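Local coordinates for gamma-glutamyl-gamma-aminobutyraldehyde dehydrogenase (Burkholderia cenocepacia, PDB 4LIH), which probably oxidises aldehydes, gamma-glutamyl-gamma-aminobutyraldehyde likely among them, to carboxylic acids with NAD(P)+ as cofactor, at residues A30-A35 against V224-P229; L96-L101 against Y134-F139. All coordinates share one frame; numbering follows the deposited sequence.

Interaction 1: residues A30-A35 against V224-P229; sequences AFIDGA and VFNVVP
Phe31 and Val227 form an antiparallel hydrogen-bonded pair, a single bridge by which strand 30-32, near the N-terminus, lies along the outer side of strand 225-227. Two backbone bonds make it: Phe31 N to Val227 O at 3.0 Å and Val227 N to Phe31 O at 2.8 Å. Phe31 O also receives a CA-H...O contact from Asn226 CA. Strand 225-227 pairs in parallel with strand 195-199 on its other side, in the mixed sheet of the Rossmann-like cofactor-binding domain of aldehyde dehydrogenases, so the hairpin of 30-32 and 35-37 is tacked by this one bridge to the edge of that sheet. Beyond the bridge a side chain takes over. Asn226 turns its CG beside its own backbone N (chi1 -46°), and OD1 accepts Asp33 N at 2.9 Å in a nearly straight bond, 170° at the hydrogen. The amide's ND2 is bonded to Gly223 O and Val196 O, which fixes its rotation. A water links Gly34 N to Phe225 O. Phe31 CD1 brings the ring edge to Phe225 O, 4.0 Å away, while the ring packs on Ala212 and Phe216 of helix 206-218. At the other end, Ala30 CB rests on Pro229 CD at 3.7 Å.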
ATOM      1  N   ALA A  30      18.962 -26.462  26.970  1.00 12.15           N
ATOM      2  CA  ALA A  30      18.842 -25.878  25.642  1.00 11.92           C
ATOM      3  C   ALA A  30      17.805 -26.628  24.855  1.00 11.79           C
ATOM      4  O   ALA A  30      17.556 -27.823  25.107  1.00 12.13           O
ATOM      5  CB  ALA A  30      20.162 -25.971  24.904  1.00 12.04           C
ATOM      6  N   PHE A  31      17.205 -25.952  23.882  1.00 11.32           N
ATOM      7  CA  PHE A  31      16.327 -26.603  22.960  1.00 11.32           C
ATOM      8  C   PHE A  31      16.862 -26.431  21.552  1.00 11.24           C
ATOM      9  O   PHE A  31      16.791 -25.329  20.969  1.00 10.91           O
ATOM     10  CB  PHE A  31      14.897 -26.062  22.999  1.00 11.36           C
ATOM     11  CG  PHE A  31      13.894 -27.001  22.362  1.00 11.40           C
ATOM     12  CD1 PHE A  31      13.602 -26.939  20.990  1.00 11.49           C
ATOM     13  CD2 PHE A  31      13.239 -27.933  23.126  1.00 11.67           C
ATOM     14  CE1 PHE A  31      12.686 -27.792  20.423  1.00 11.49           C
ATOM     15  CE2 PHE A  31      12.344 -28.831  22.563  1.00 11.77           C
ATOM     16  CZ  PHE A  31      12.054 -28.737  21.207  1.00 11.89           C
ATOM     17  N   ILE A  32      17.369 -27.533  20.994  1.00 11.24           N
ATOM     18  CA  ILE A  32      18.110 -27.466  19.762  1.00 11.22           C
ATOM     19  C   ILE A  32      17.637 -28.599  18.885  1.00 11.54           C
ATOM     20  O   ILE A  32      17.696 -29.761  19.309  1.00 11.63           O
ATOM     21  CB  ILE A  32      19.651 -27.528  20.008  1.00 11.20           C
ATOM     22  CG1 ILE A  32      20.154 -26.318  20.792  1.00 10.94           C
ATOM     23  CG2 ILE A  32      20.402 -27.560  18.701  1.00 11.23           C
ATOM     24  CD1 ILE A  32      21.587 -26.395  21.290  1.00 11.05           C
ATOM     25  N   ASP A  33      17.208 -28.255  17.668  1.00 11.60           N
ATOM     26  CA  ASP A  33      16.842 -29.234  16.636  1.00 12.29           C
ATOM     27  C   ASP A  33      15.806 -30.237  17.133  1.00 12.78           C
ATOM     28  O   ASP A  33      15.993 -31.459  17.011  1.00 13.27           O
ATOM     29  CB  ASP A  33      18.104 -29.955  16.108  1.00 12.56           C
ATOM     30  CG  ASP A  33      17.891 -30.650  14.780  1.00 12.72           C
ATOM     31  OD1 ASP A  33      16.842 -30.502  14.174  1.00 12.61           O
ATOM     32  OD2 ASP A  33      18.813 -31.343  14.316  1.00 13.32           O
ATOM     33  N   GLY A  34      14.714 -29.713  17.696  1.00 13.08           N
ATOM     34  CA  GLY A  34      13.553 -30.506  18.141  1.00 13.44           C
ATOM     35  C   GLY A  34      13.634 -31.251  19.458  1.00 13.93           C
ATOM     36  O   GLY A  34      12.753 -32.075  19.758  1.00 13.79           O
ATOM     37  N   ALA A  35      14.642 -30.956  20.275  1.00 14.22           N
ATOM     38  CA  ALA A  35      14.844 -31.666  21.531  1.00 14.82           C
ATOM     39  C   ALA A  35      15.610 -30.884  22.564  1.00 14.88           C
ATOM     40  O   ALA A  35      16.512 -30.091  22.239  1.00 15.00           O
ATOM     41  CB  ALA A  35      15.575 -32.974  21.243  1.00 15.28           C
ATOM     42  N   VAL A 224      13.830 -25.195  13.332  1.00 11.11           N
ATOM     43  CA  VAL A 224      13.266 -23.909  12.891  1.00 10.77           C
ATOM     44  C   VAL A 224      13.231 -22.875  14.035  1.00 10.50           C
ATOM     45  O   VAL A 224      13.357 -21.635  13.793  1.00 10.08           O
ATOM     46  CB  VAL A 224      11.903 -24.155  12.245  1.00 10.94           C
ATOM     47  CG1 VAL A 224      11.156 -22.827  12.043  1.00 10.82           C
ATOM     48  CG2 VAL A 224      12.074 -24.917  10.929  1.00 11.09           C
ATOM     49  N   PHE A 225      13.112 -23.396  15.273  1.00 10.24           N
ATOM     50  CA  PHE A 225      13.155 -22.569  16.474  1.00 10.06           C
ATOM     51  C   PHE A 225      13.989 -23.269  17.550  1.00 10.07           C
ATOM     52  O   PHE A 225      13.617 -24.329  18.020  1.00 10.43           O
ATOM     53  CB  PHE A 225      11.761 -22.172  16.973  1.00  9.95           C
ATOM     54  CG  PHE A 225      11.783 -21.163  18.120  1.00  9.82           C
ATOM     55  CD1 PHE A 225      12.361 -19.899  17.988  1.00  9.69           C
ATOM     56  CD2 PHE A 225      11.238 -21.505  19.344  1.00  9.81           C
ATOM     57  CE1 PHE A 225      12.354 -19.009  19.063  1.00  9.61           C
ATOM     58  CE2 PHE A 225      11.266 -20.657  20.414  1.00  9.69           C
ATOM     59  CZ  PHE A 225      11.821 -19.386  20.278  1.00  9.56           C
ATOM     60  N   ASN A 226      15.162 -22.700  17.820  1.00  9.92           N
ATOM     61  CA  ASN A 226      16.150 -23.212  18.779  1.00  9.85           C
ATOM     62  C   ASN A 226      16.435 -22.136  19.829  1.00  9.82           C
ATOM     63  O   ASN A 226      16.483 -20.936  19.511  1.00  9.41           O
ATOM     64  CB  ASN A 226      17.466 -23.500  18.082  1.00  9.93           C
ATOM     65  CG  ASN A 226      17.298 -24.255  16.781  1.00 10.01           C
ATOM     66  OD1 ASN A 226      17.166 -25.480  16.771  1.00 10.16           O
ATOM     67  ND2 ASN A 226      17.211 -23.512  15.675  1.00 10.00           N
ATOM     68  N   VAL A 227      16.661 -22.573  21.075  1.00  9.89           N
ATOM     69  CA  VAL A 227      16.982 -21.675  22.179  1.00  9.91           C
ATOM     70  C   VAL A 227      18.300 -22.165  22.810  1.00 10.15           C
ATOM     71  O   VAL A 227      18.447 -23.373  23.150  1.00 10.69           O
ATOM     72  CB  VAL A 227      15.823 -21.601  23.219  1.00  9.80           C
ATOM     73  CG1 VAL A 227      16.230 -20.826  24.476  1.00  9.68           C
ATOM     74  CG2 VAL A 227      14.573 -20.973  22.581  1.00  9.68           C
ATOM     75  N   VAL A 228      19.268 -21.257  22.871  1.00 10.27           N
ATOM     76  CA  VAL A 228      20.624 -21.512  23.337  1.00 10.47           C
ATOM     77  C   VAL A 228      20.928 -20.615  24.538  1.00 10.47           C
ATOM     78  O   VAL A 228      21.429 -19.495  24.379  1.00 10.07           O
ATOM     79  CB  VAL A 228      21.645 -21.254  22.206  1.00 10.63           C
ATOM     80  CG1 VAL A 228      23.080 -21.449  22.656  1.00 10.96           C
ATOM     81  CG2 VAL A 228      21.330 -22.156  21.045  1.00 10.73           C
ATOM     82  N   PRO A 229      20.635 -21.120  25.743  1.00 10.45           N
ATOM     83  CA  PRO A 229      20.946 -20.336  26.946  1.00 10.60           C
ATOM     84  C   PRO A 229      22.462 -20.210  27.184  1.00 10.83           C
ATOM     85  O   PRO A 229      23.233 -21.039  26.672  1.00 10.42           O
ATOM     86  CB  PRO A 229      20.258 -21.110  28.083  1.00 10.59           C
ATOM     87  CG  PRO A 229      19.624 -22.304  27.492  1.00 10.64           C
ATOM     88  CD  PRO A 229      19.985 -22.404  26.044  1.00 10.66           C
TER
HETATM   89  O   HOH W   1      13.830 -27.018  17.029  1.00 12.43           O

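Interaction 2: residues L96-L101 against Y134-F139; sequences LRWAAL and YCVEWF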
ATOM      1  N   LEU A  96      -0.553 -19.838  15.053  1.00 10.45           N
ATOM      2  CA  LEU A  96      -1.740 -19.737  15.897  1.00 10.81           C
ATOM      3  C   LEU A  96      -1.805 -20.830  16.982  1.00 11.44           C
ATOM      4  O   LEU A  96      -2.145 -20.538  18.149  1.00 11.65           O
ATOM      5  CB  LEU A  96      -3.042 -19.711  15.049  1.00 10.88           C
ATOM      6  CG  LEU A  96      -3.252 -18.450  14.205  1.00 10.72           C
ATOM      7  CD1 LEU A  96      -4.625 -18.487  13.478  1.00 10.71           C
ATOM      8  CD2 LEU A  96      -3.184 -17.286  15.104  1.00 10.63           C
ATOM      9  N   ARG A  97      -1.492 -22.077  16.627  1.00 12.10           N
ATOM     10  CA  ARG A  97      -1.516 -23.132  17.612  1.00 12.95           C
ATOM     11  C   ARG A  97      -0.479 -22.903  18.729  1.00 12.23           C
ATOM     12  O   ARG A  97      -0.712 -23.215  19.875  1.00 12.04           O
ATOM     13  CB  ARG A  97      -1.292 -24.492  16.949  1.00 14.43           C
ATOM     14  CG  ARG A  97      -1.222 -25.661  17.905  1.00 16.45           C
ATOM     15  CD  ARG A  97      -2.538 -25.836  18.619  1.00 18.27           C
ATOM     16  NE  ARG A  97      -2.511 -26.906  19.612  1.00 20.69           N
ATOM     17  CZ  ARG A  97      -3.202 -26.896  20.742  1.00 21.55           C
ATOM     18  NH1 ARG A  97      -3.959 -25.866  21.056  1.00 22.78           N
ATOM     19  NH2 ARG A  97      -3.094 -27.911  21.585  1.00 23.70           N
ATOM     20  N   TRP A  98       0.671 -22.347  18.382  1.00 11.45           N
ATOM     21  CA  TRP A  98       1.730 -22.115  19.368  1.00 11.15           C
ATOM     22  C   TRP A  98       1.291 -21.046  20.357  1.00 11.05           C
ATOM     23  O   TRP A  98       1.392 -21.223  21.580  1.00 11.08           O
ATOM     24  CB  TRP A  98       3.002 -21.705  18.639  1.00 10.92           C
ATOM     25  CG  TRP A  98       4.203 -21.479  19.466  1.00 10.85           C
ATOM     26  CD1 TRP A  98       4.509 -22.018  20.674  1.00 10.95           C
ATOM     27  CD2 TRP A  98       5.328 -20.710  19.065  1.00 10.78           C
ATOM     28  NE1 TRP A  98       5.774 -21.618  21.058  1.00 10.98           N
ATOM     29  CE2 TRP A  98       6.271 -20.768  20.101  1.00 10.79           C
ATOM     30  CE3 TRP A  98       5.599 -19.928  17.941  1.00 10.77           C
ATOM     31  CZ2 TRP A  98       7.500 -20.133  20.020  1.00 10.71           C
ATOM     32  CZ3 TRP A  98       6.815 -19.271  17.882  1.00 10.59           C
ATOM     33  CH2 TRP A  98       7.751 -19.398  18.902  1.00 10.57           C
ATOM     34  N   ALA A  99       0.725 -19.973  19.822  1.00 10.80           N
ATOM     35  CA  ALA A  99       0.184 -18.921  20.630  1.00 10.72           C
ATOM     36  C   ALA A  99      -0.939 -19.407  21.531  1.00 10.84           C
ATOM     37  O   ALA A  99      -0.970 -19.042  22.713  1.00 10.98           O
ATOM     38  CB  ALA A  99      -0.333 -17.796  19.754  1.00 10.66           C
ATOM     39  N   ALA A 100      -1.846 -20.196  20.983  1.00 10.83           N
ATOM     40  CA  ALA A 100      -2.898 -20.859  21.806  1.00 11.13           C
ATOM     41  C   ALA A 100      -2.286 -21.645  22.969  1.00 11.41           C
ATOM     42  O   ALA A 100      -2.780 -21.594  24.104  1.00 11.42           O
ATOM     43  CB  ALA A 100      -3.761 -21.768  20.959  1.00 11.25           C
ATOM     44  N   LEU A 101      -1.220 -22.391  22.678  1.00 11.52           N
ATOM     45  CA  LEU A 101      -0.506 -23.105  23.725  1.00 11.87           C
ATOM     46  C   LEU A 101       0.080 -22.158  24.759  1.00 11.68           C
ATOM     47  O   LEU A 101      -0.042 -22.406  25.969  1.00 11.78           O
ATOM     48  CB  LEU A 101       0.571 -24.024  23.162  1.00 12.00           C
ATOM     49  CG  LEU A 101       0.055 -25.309  22.496  1.00 12.40           C
ATOM     50  CD1 LEU A 101       1.160 -25.930  21.675  1.00 12.40           C
ATOM     51  CD2 LEU A 101      -0.451 -26.322  23.500  1.00 12.69           C
ATOM     52  N   TYR A 134      -0.025 -12.431  21.546  1.00  7.94           N
ATOM     53  CA  TYR A 134      -0.630 -11.462  20.583  1.00  7.90           C
ATOM     54  C   TYR A 134       0.329 -11.168  19.470  1.00  7.88           C
ATOM     55  O   TYR A 134      -0.040 -11.169  18.300  1.00  7.88           O
ATOM     56  CB  TYR A 134      -1.102 -10.211  21.282  1.00  7.85           C
ATOM     57  CG  TYR A 134      -1.389  -8.949  20.418  1.00  7.70           C
ATOM     58  CD1 TYR A 134      -2.364  -8.937  19.425  1.00  7.69           C
ATOM     59  CD2 TYR A 134      -0.753  -7.753  20.699  1.00  7.60           C
ATOM     60  CE1 TYR A 134      -2.649  -7.812  18.672  1.00  7.60           C
ATOM     61  CE2 TYR A 134      -1.038  -6.601  19.978  1.00  7.52           C
ATOM     62  CZ  TYR A 134      -1.978  -6.613  18.980  1.00  7.57           C
ATOM     63  OH  TYR A 134      -2.222  -5.440  18.278  1.00  7.58           O
ATOM     64  N   CYS A 135       1.612 -11.029  19.815  1.00  7.80           N
ATOM     65  CA  CYS A 135       2.591 -10.766  18.777  1.00  7.72           C
ATOM     66  C   CYS A 135       2.689 -11.924  17.770  1.00  7.71           C
ATOM     67  O   CYS A 135       2.634 -11.715  16.549  1.00  7.57           O
ATOM     68  CB  CYS A 135       3.935 -10.408  19.382  1.00  7.68           C
ATOM     69  SG  CYS A 135       5.227 -10.085  18.173  1.00  7.67           S
ATOM     70  N   VAL A 136       2.770 -13.145  18.265  1.00  7.77           N
ATOM     71  CA  VAL A 136       2.812 -14.302  17.403  1.00  7.86           C
ATOM     72  C   VAL A 136       1.518 -14.395  16.548  1.00  7.86           C
ATOM     73  O   VAL A 136       1.564 -14.636  15.340  1.00  7.84           O
ATOM     74  CB  VAL A 136       3.023 -15.568  18.220  1.00  7.98           C
ATOM     75  CG1 VAL A 136       2.848 -16.802  17.331  1.00  8.12           C
ATOM     76  CG2 VAL A 136       4.419 -15.534  18.845  1.00  7.95           C
ATOM     77  N   GLU A 137       0.372 -14.217  17.174  1.00  7.97           N
ATOM     78  CA  GLU A 137      -0.886 -14.300  16.465  1.00  8.13           C
ATOM     79  C   GLU A 137      -1.033 -13.281  15.355  1.00  8.04           C
ATOM     80  O   GLU A 137      -1.592 -13.577  14.263  1.00  8.05           O
ATOM     81  CB  GLU A 137      -2.076 -14.134  17.443  1.00  8.37           C
ATOM     82  CG  GLU A 137      -2.268 -15.293  18.430  1.00  8.64           C
ATOM     83  CD  GLU A 137      -3.024 -14.924  19.701  1.00  8.88           C
ATOM     84  OE1 GLU A 137      -3.323 -13.752  20.017  1.00  9.04           O
ATOM     85  OE2 GLU A 137      -3.312 -15.848  20.451  1.00  9.21           O
ATOM     86  N   TRP A 138      -0.586 -12.056  15.633  1.00  7.95           N
ATOM     87  CA  TRP A 138      -0.771 -10.938  14.685  1.00  7.91           C
ATOM     88  C   TRP A 138       0.106 -11.184  13.464  1.00  7.84           C
ATOM     89  O   TRP A 138      -0.350 -11.098  12.332  1.00  7.80           O
ATOM     90  CB  TRP A 138      -0.414  -9.629  15.367  1.00  7.92           C
ATOM     91  CG  TRP A 138      -0.842  -8.374  14.677  1.00  7.92           C
ATOM     92  CD1 TRP A 138      -1.998  -7.686  14.878  1.00  8.01           C
ATOM     93  CD2 TRP A 138      -0.100  -7.640  13.713  1.00  7.92           C
ATOM     94  NE1 TRP A 138      -2.047  -6.567  14.062  1.00  8.02           N
ATOM     95  CE2 TRP A 138      -0.876  -6.490  13.364  1.00  7.95           C
ATOM     96  CE3 TRP A 138       1.124  -7.845  13.082  1.00  7.87           C
ATOM     97  CZ2 TRP A 138      -0.461  -5.556  12.403  1.00  7.85           C
ATOM     98  CZ3 TRP A 138       1.569  -6.876  12.144  1.00  7.80           C
ATOM     99  CH2 TRP A 138       0.751  -5.742  11.827  1.00  7.81           C
ATOM    100  N   PHE A 139       1.354 -11.590  13.675  1.00  7.78           N
ATOM    101  CA  PHE A 139       2.181 -11.860  12.502  1.00  7.78           C
ATOM    102  C   PHE A 139       1.687 -13.087  11.727  1.00  7.90           C
ATOM    103  O   PHE A 139       1.755 -13.099  10.508  1.00  7.89           O
ATOM    104  CB  PHE A 139       3.676 -11.899  12.831  1.00  7.72           C
ATOM    105  CG  PHE A 139       4.261 -10.517  13.063  1.00  7.64           C
ATOM    106  CD1 PHE A 139       4.487  -9.645  11.973  1.00  7.63           C
ATOM    107  CD2 PHE A 139       4.433 -10.039  14.354  1.00  7.59           C
ATOM    108  CE1 PHE A 139       5.014  -8.359  12.171  1.00  7.51           C
ATOM    109  CE2 PHE A 139       4.921  -8.761  14.550  1.00  7.58           C
ATOM    110  CZ  PHE A 139       5.208  -7.932  13.475  1.00  7.53           C
TER
HETATM  111  O   HOH W   2      -3.928 -18.457  18.823  1.00 12.25           O
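Ala99 and Val136 face each other where helices 88-104 and 121-142 run side by side, their local axes 8.6 Å apart and nearly antiparallel at 163°. The contact is mainly apolar. Ala99 points its CB toward the partner helix, and the small methyl lets the backbones come close. That CB meets both Val136 CG1, at 4.1 Å, and Glu137 CG, at 3.4 Å. Val136 CG1, anti to its backbone N (chi1 171°), also reaches Trp98 CE3 obliquely at 4.2 Å. The indole is held from beyond the pair: its NE1 donates to Val211 O and its ring stacks on Phe186, whose side chain also touches Val136.

Glu137 adds an aliphatic stem to this packing. Leu96 crosses it at about a right angle, CD2 lying 4.0 Å from Glu137 CG. Chi1 of Glu137 (-68°) sets CG beside the backbone N and against the Ala99 methyl, and the extended chain beyond it leaves OE2 3.6 Å from Ala99 CB.

The polar links lie on the partly exposed flank formed by Leu96 and Glu137. One water donates to Leu96 O at 2.8 Å and to Glu137 OE2 at 3.1 Å, joining a helix carbonyl to the carboxylate. OE2 also forms a salt bridge with Arg103, one turn beyond Ala99 in helix 88-104, which probably keeps the glutamate ionised. On that flank Leu96 packs on Glu141 of the second subunit, while Trp138, on the far side of its helix, donates NE1 to Asp144 O of that subunit. The contact is thus typical of close antiparallel helix packing around an alanine, here within the layer of helices that covers the Rossmann-like domain of an aldehyde dehydrogenase and reaches a subunit interface.

Interactions 1 and 2 are both largely buried, their centres about 19 Å apart, and they use different elements: two strands at a sheet edge in 30-35 with 224-229, two helices in 96-101 with 134-139. The first is carried by backbone hydrogen bonds and an asparagine amide, the second by methyl groups and a glutamate stem, with polar links on its flank. They meet directly where Phe225 CE2 packs 3.8 Å from Trp98 CZ2, the ring planes at about 60°, and Phe186 touches both rings. Helix 206-218 also packs against side chains of both. The second subunit touches the segments of interaction 2, whereas no other chain touches those of interaction 1.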